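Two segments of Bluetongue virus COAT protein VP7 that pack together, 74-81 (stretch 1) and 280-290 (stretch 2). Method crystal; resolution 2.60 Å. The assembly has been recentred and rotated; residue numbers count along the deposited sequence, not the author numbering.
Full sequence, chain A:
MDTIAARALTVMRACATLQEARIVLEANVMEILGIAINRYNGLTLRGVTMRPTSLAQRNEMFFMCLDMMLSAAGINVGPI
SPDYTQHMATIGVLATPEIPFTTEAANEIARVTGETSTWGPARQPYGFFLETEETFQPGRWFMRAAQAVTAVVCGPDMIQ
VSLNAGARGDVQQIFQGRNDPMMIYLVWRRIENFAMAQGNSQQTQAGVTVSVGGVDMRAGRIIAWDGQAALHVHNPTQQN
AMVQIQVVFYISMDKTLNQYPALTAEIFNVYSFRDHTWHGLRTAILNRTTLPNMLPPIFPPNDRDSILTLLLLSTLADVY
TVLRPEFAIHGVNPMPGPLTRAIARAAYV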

ATOM      1  N   GLY A  74      23.141  16.111  -1.849  1.00 15.06           N
ATOM      2  CA  GLY A  74      24.408  16.229  -1.143  1.00 11.27           C
ATOM      3  C   GLY A  74      25.437  15.198  -1.553  1.00 15.02           C
ATOM      4  O   GLY A  74      26.400  14.955  -0.838  1.00 25.88           O
ATOM      5  N   ILE A  75      25.266  14.642  -2.740  1.00 13.40           N
ATOM      6  CA  ILE A  75      26.148  13.615  -3.277  1.00 13.01           C
ATOM      7  C   ILE A  75      27.174  14.132  -4.280  1.00 20.77           C
ATOM      8  O   ILE A  75      26.922  15.031  -5.070  1.00 26.26           O
ATOM      9  N   ASN A  76      28.336  13.510  -4.277  1.00 29.06           N
ATOM     10  CA  ASN A  76      29.375  13.856  -5.218  1.00 25.70           C
ATOM     11  C   ASN A  76      29.681  12.508  -5.912  1.00 25.15           C
ATOM     12  O   ASN A  76      30.328  11.670  -5.318  1.00 31.83           O
ATOM     13  N   VAL A  77      29.178  12.292  -7.134  1.00 19.25           N
ATOM     14  CA  VAL A  77      29.361  11.030  -7.844  1.00 18.04           C
ATOM     15  C   VAL A  77      30.750  10.608  -8.222  1.00 23.98           C
ATOM     16  O   VAL A  77      30.997   9.397  -8.403  1.00 35.41           O
ATOM     17  N   GLY A  78      31.632  11.570  -8.458  1.00 23.75           N
ATOM     18  CA  GLY A  78      32.969  11.196  -8.880  1.00 23.96           C
ATOM     19  C   GLY A  78      32.985  11.048 -10.389  1.00 30.29           C
ATOM     20  O   GLY A  78      31.961  11.218 -11.063  1.00 34.75           O
ATOM     21  N   PRO A  79      34.137  10.719 -10.958  1.00 37.55           N
ATOM     22  CA  PRO A  79      34.239  10.572 -12.416  1.00 41.50           C
ATOM     23  C   PRO A  79      33.586   9.324 -12.971  1.00 39.68           C
ATOM     24  O   PRO A  79      34.254   8.336 -13.261  1.00 43.44           O
ATOM     25  N   ILE A  80      32.288   9.392 -13.200  1.00 36.08           N
ATOM     26  CA  ILE A  80      31.586   8.231 -13.724  1.00 29.65           C
ATOM     27  C   ILE A  80      31.443   8.283 -15.235  1.00 27.30           C
ATOM     28  O   ILE A  80      31.063   7.289 -15.875  1.00 25.21           O
ATOM     29  N   SER A  81      31.783   9.420 -15.826  1.00 26.63           N
ATOM     30  CA  SER A  81      31.559   9.537 -17.252  1.00 24.94           C
ATOM     31  C   SER A  81      32.462  10.471 -18.010  1.00 21.60           C
ATOM     32  O   SER A  81      32.905  11.507 -17.502  1.00 30.44           O
ATOM     33  N   GLY A 280      23.309   1.794 -14.942  1.00 10.88           N
ATOM     34  CA  GLY A 280      24.656   2.169 -14.516  1.00  6.40           C
ATOM     35  C   GLY A 280      24.697   3.449 -13.682  1.00 14.32           C
ATOM     36  O   GLY A 280      25.373   3.519 -12.642  1.00 18.35           O
ATOM     37  N   LEU A 281      23.976   4.468 -14.142  1.00 15.14           N
ATOM     38  CA  LEU A 281      23.911   5.772 -13.480  1.00 14.35           C
ATOM     39  C   LEU A 281      23.295   5.651 -12.088  1.00 15.08           C
ATOM     40  O   LEU A 281      23.831   6.190 -11.103  1.00 14.67           O
ATOM     41  N   ARG A 282      22.144   4.979 -12.017  1.00 12.64           N
ATOM     42  CA  ARG A 282      21.457   4.786 -10.743  1.00 13.08           C
ATOM     43  C   ARG A 282      22.386   4.065  -9.767  1.00 14.33           C
ATOM     44  O   ARG A 282      22.564   4.490  -8.620  1.00 16.49           O
ATOM     45  N   THR A 283      22.976   2.965 -10.215  1.00 12.10           N
ATOM     46  CA  THR A 283      23.924   2.242  -9.378  1.00 13.62           C
ATOM     47  C   THR A 283      25.049   3.159  -8.869  1.00 13.37           C
ATOM     48  O   THR A 283      25.339   3.201  -7.665  1.00 16.88           O
ATOM     49  N   ALA A 284      25.664   3.920  -9.776  1.00 12.31           N
ATOM     50  CA  ALA A 284      26.744   4.843  -9.397  1.00 10.60           C
ATOM     51  C   ALA A 284      26.309   5.887  -8.376  1.00 13.19           C
ATOM     52  O   ALA A 284      27.057   6.208  -7.461  1.00 23.49           O
ATOM     53  N   ILE A 285      25.117   6.446  -8.540  1.00 12.82           N
ATOM     54  CA  ILE A 285      24.636   7.437  -7.593  1.00 12.50           C
ATOM     55  C   ILE A 285      24.349   6.770  -6.241  1.00 15.89           C
ATOM     56  O   ILE A 285      24.747   7.288  -5.201  1.00 19.30           O
ATOM     57  N   LEU A 286      23.697   5.611  -6.239  1.00 18.03           N
ATOM     58  CA  LEU A 286      23.384   4.953  -4.970  1.00 14.62           C
ATOM     59  C   LEU A 286      24.629   4.459  -4.203  1.00 20.92           C
ATOM     60  O   LEU A 286      24.592   4.351  -2.966  1.00 21.68           O
ATOM     61  N   ASN A 287      25.748   4.237  -4.906  1.00 20.62           N
ATOM     62  CA  ASN A 287      27.005   3.803  -4.248  1.00 23.08           C
ATOM     63  C   ASN A 287      27.542   4.821  -3.282  1.00 23.22           C
ATOM     64  O   ASN A 287      28.434   4.533  -2.501  1.00 32.75           O
ATOM     65  N   ARG A 288      27.050   6.039  -3.387  1.00 24.65           N
ATOM     66  CA  ARG A 288      27.507   7.127  -2.551  1.00 23.43           C
ATOM     67  C   ARG A 288      26.563   7.310  -1.384  1.00 25.48           C
ATOM     68  O   ARG A 288      26.625   8.321  -0.692  1.00 28.93           O
ATOM     69  N   THR A 289      25.664   6.350  -1.185  1.00 27.32           N
ATOM     70  CA  THR A 289      24.679   6.424  -0.110  1.00 25.51           C
ATOM     71  C   THR A 289      24.647   5.132   0.718  1.00 28.12           C
ATOM     72  O   THR A 289      25.398   4.182   0.458  1.00 30.98           O
ATOM     73  N   THR A 290      23.760   5.084   1.709  1.00 28.57           N
ATOM     74  CA  THR A 290      23.641   3.898   2.553  1.00 25.47           C
ATOM     75  C   THR A 290      22.552   2.977   2.038  1.00 26.04           C
ATOM     76  O   THR A 290      22.204   1.987   2.682  1.00 38.34           O
TER

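The contact between these two stretches of the VP7 chain is small, about 350 Å² with both sides summed, and it is made by side-chain packing: no hydrogen bond crosses it. Stretch 1 is an irregular segment that runs alongside the helix of stretch 2 and the turn from Leu286 to Thr289, and the two chains travel in opposite senses, so that Ile80 meets the early part of stretch 2 and Ile75 meets Ile285, Arg288 and Thr289.

Gly280 lies in the helix without touching stretch 1. Leu281 is the first residue to do so. Its CA-to-CB bond points sideways, yet leucine is long enough for its end to come nearer, and CD2 of Leu281 lies 4.1 Å from CD1 of Ile80. Both chi angles of this leucine (-148° and -136°) fall between the usual wells. Ile80 reaches the helix from a p chi1 and a t chi2, its CA-to-CB bond directed toward stretch 2. Arg282 and Thr283 follow on parts of the helix that stretch 1 does not reach, and they take no part.

One turn after Gly280, Ala284 points toward stretch 1. Its methyl suits a place where the chains come close: CB of Ala284 is 4.1 Å from CG2 of Ile80, while CG1 of Val77 lies 4.2 Å from the backbone O of Ala284. The next residue, Ile285, is buried and in the common m, t conformation. Although its CA-to-CB bond runs sideways, its branched side chain meets two partners, with CG1 of Ile285 3.9 Å from CG1 of Val77 and CG2 of Ile285 3.9 Å from CD1 of Ile75. A beta-branched residue serves well here, because it presents carbon on two sides close to the backbone. Val77 itself has an off-well chi1 of -100°.

Leu286 turns away from stretch 1, in an m, t rotamer, and opens a type I beta turn that ends at Thr289. Asn287, within the turn, is exposed and makes no contact. Arg288 points toward stretch 1 and has 63 Å² covered by it; its chi1 (-99°) and chi3 (-108°) are off-well, its chi2 p. A long chain suits this place: its methylenes lie against Ile75, with CB of Arg288 3.7 Å from CG2 of Ile75, and CG of Arg288 is 3.5 Å from the O of Asn76. That O also lies at the guanidinium edge, 3.6 Å from NH1 of Arg288, without a hydrogen bond.

Thr289 combines two roles. Its chi1 is p, and its OG1 donates a hydrogen bond of 2.7 Å to the O of Leu286, which also accepts the 2.9 Å bond from the N of Thr289 that closes the turn. Its methyl remains free for apolar packing, with CG2 of Thr289 3.8 Å from CD1 of Ile75. Ile75, pointing toward stretch 2 in an m, t rotamer, is thus held among Ile285, Arg288 and Thr289. Thr290 lies beyond reach.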

ATOM      1  CB  ILE A  75      25.306  12.562  -4.023  1.00 11.97           C
ATOM      2  CG1 ILE A  75      24.287  11.936  -3.078  1.00 11.94           C
ATOM      3  CG2 ILE A  75      26.176  11.531  -4.706  1.00  7.85           C
ATOM      4  CD1 ILE A  75      23.303  11.062  -3.785  1.00 12.49           C
ATOM      5  CB  ASN A  76      30.567  14.426  -4.454  1.00 30.24           C
ATOM      6  CG  ASN A  76      31.819  14.579  -5.324  1.00 45.44           C
ATOM      7  OD1 ASN A  76      32.911  14.741  -4.794  1.00 52.97           O
ATOM      8  ND2 ASN A  76      31.669  14.537  -6.659  1.00 50.71           N
ATOM      9  CB  VAL A  77      28.582  10.913  -9.200  1.00 21.39           C
ATOM     10  CG1 VAL A  77      27.340  10.142  -9.042  1.00 17.83           C
ATOM     11  CG2 VAL A  77      28.378  12.244  -9.855  1.00 19.27           C
ATOM     12  CB  PRO A  79      35.745  10.570 -12.645  1.00 43.18           C
ATOM     13  CG  PRO A  79      36.244   9.838 -11.406  1.00 45.74           C
ATOM     14  CD  PRO A  79      35.426  10.462 -10.295  1.00 42.90           C
ATOM     15  CB  ILE A  80      30.187   8.161 -13.127  1.00 28.82           C
ATOM     16  CG1 ILE A  80      29.399   9.416 -13.516  1.00 30.38           C
ATOM     17  CG2 ILE A  80      30.286   8.128 -11.637  1.00 29.20           C
ATOM     18  CD1 ILE A  80      28.058   9.558 -12.843  1.00 29.85           C
ATOM     19  CB  SER A  81      30.098   9.973 -17.465  1.00 21.88           C
ATOM     20  OG  SER A  81      29.796  10.166 -18.825  1.00 23.07           O
ATOM     21  CB  LEU A 281      23.036   6.699 -14.322  1.00 19.09           C
ATOM     22  CG  LEU A 281      23.179   8.227 -14.469  1.00 13.32           C
ATOM     23  CD1 LEU A 281      21.791   8.821 -14.368  1.00  9.80           C
ATOM     24  CD2 LEU A 281      24.090   8.850 -13.463  1.00 11.23           C
ATOM     25  CB  ARG A 282      20.159   4.003 -10.917  1.00 13.53           C
ATOM     26  CG  ARG A 282      19.424   3.867  -9.581  1.00 12.86           C
ATOM     27  CD  ARG A 282      19.240   2.408  -9.194  1.00 12.27           C
ATOM     28  NE  ARG A 282      18.544   1.638 -10.230  1.00  7.34           N
ATOM     29  CZ  ARG A 282      19.110   0.671 -10.952  1.00 10.26           C
ATOM     30  NH1 ARG A 282      20.383   0.342 -10.744  1.00 11.94           N
ATOM     31  NH2 ARG A 282      18.420   0.075 -11.921  1.00  5.68           N
ATOM     32  CB  THR A 283      24.566   1.140 -10.164  1.00 16.05           C
ATOM     33  OG1 THR A 283      23.549   0.271 -10.648  1.00 17.22           O
ATOM     34  CG2 THR A 283      25.539   0.411  -9.307  1.00  9.15           C
ATOM     35  CB  ALA A 284      27.313   5.528 -10.620  1.00 10.31           C
ATOM     36  CB  ILE A 285      23.358   8.147  -8.132  1.00 12.50           C
ATOM     37  CG1 ILE A 285      23.672   8.896  -9.422  1.00 10.73           C
ATOM     38  CG2 ILE A 285      22.778   9.088  -7.098  1.00  4.09           C
ATOM     39  CD1 ILE A 285      22.445   9.330 -10.167  1.00 12.20           C
ATOM     40  CB  LEU A 286      22.340   3.854  -5.177  1.00  7.50           C
ATOM     41  CG  LEU A 286      20.923   4.393  -5.445  1.00  5.92           C
ATOM     42  CD1 LEU A 286      19.959   3.305  -5.808  1.00  3.48           C
ATOM     43  CD2 LEU A 286      20.389   5.200  -4.259  1.00  2.48           C
ATOM     44  CB  ASN A 287      28.129   3.514  -5.251  1.00 26.76           C
ATOM     45  CG  ASN A 287      27.929   2.201  -5.971  1.00 40.28           C
ATOM     46  OD1 ASN A 287      27.230   1.313  -5.459  1.00 48.01           O
ATOM     47  ND2 ASN A 287      28.520   2.060  -7.162  1.00 40.45           N
ATOM     48  CB  ARG A 288      27.534   8.405  -3.395  1.00 26.56           C
ATOM     49  CG  ARG A 288      28.873   8.834  -3.969  1.00 29.19           C
ATOM     50  CD  ARG A 288      29.481   7.932  -5.034  1.00 38.44           C
ATOM     51  NE  ARG A 288      30.632   7.195  -4.514  1.00 55.97           N
ATOM     52  CZ  ARG A 288      31.564   7.684  -3.687  1.00 66.31           C
ATOM     53  NH1 ARG A 288      31.556   8.955  -3.260  1.00 69.93           N
ATOM     54  NH2 ARG A 288      32.433   6.836  -3.148  1.00 71.21           N
ATOM     55  CB  THR A 289      23.261   6.681  -0.691  1.00 24.83           C
ATOM     56  OG1 THR A 289      22.775   5.490  -1.322  1.00 23.33           O
ATOM     57  CG2 THR A 289      23.295   7.807  -1.743  1.00 22.51           C
ATOM     58  CB  THR A 290      23.363   4.268   4.010  1.00 25.62           C
ATOM     59  OG1 THR A 290      22.291   5.208   4.071  1.00 31.79           O
ATOM     60  CG2 THR A 290      24.597   4.896   4.624  1.00 25.29           C
TER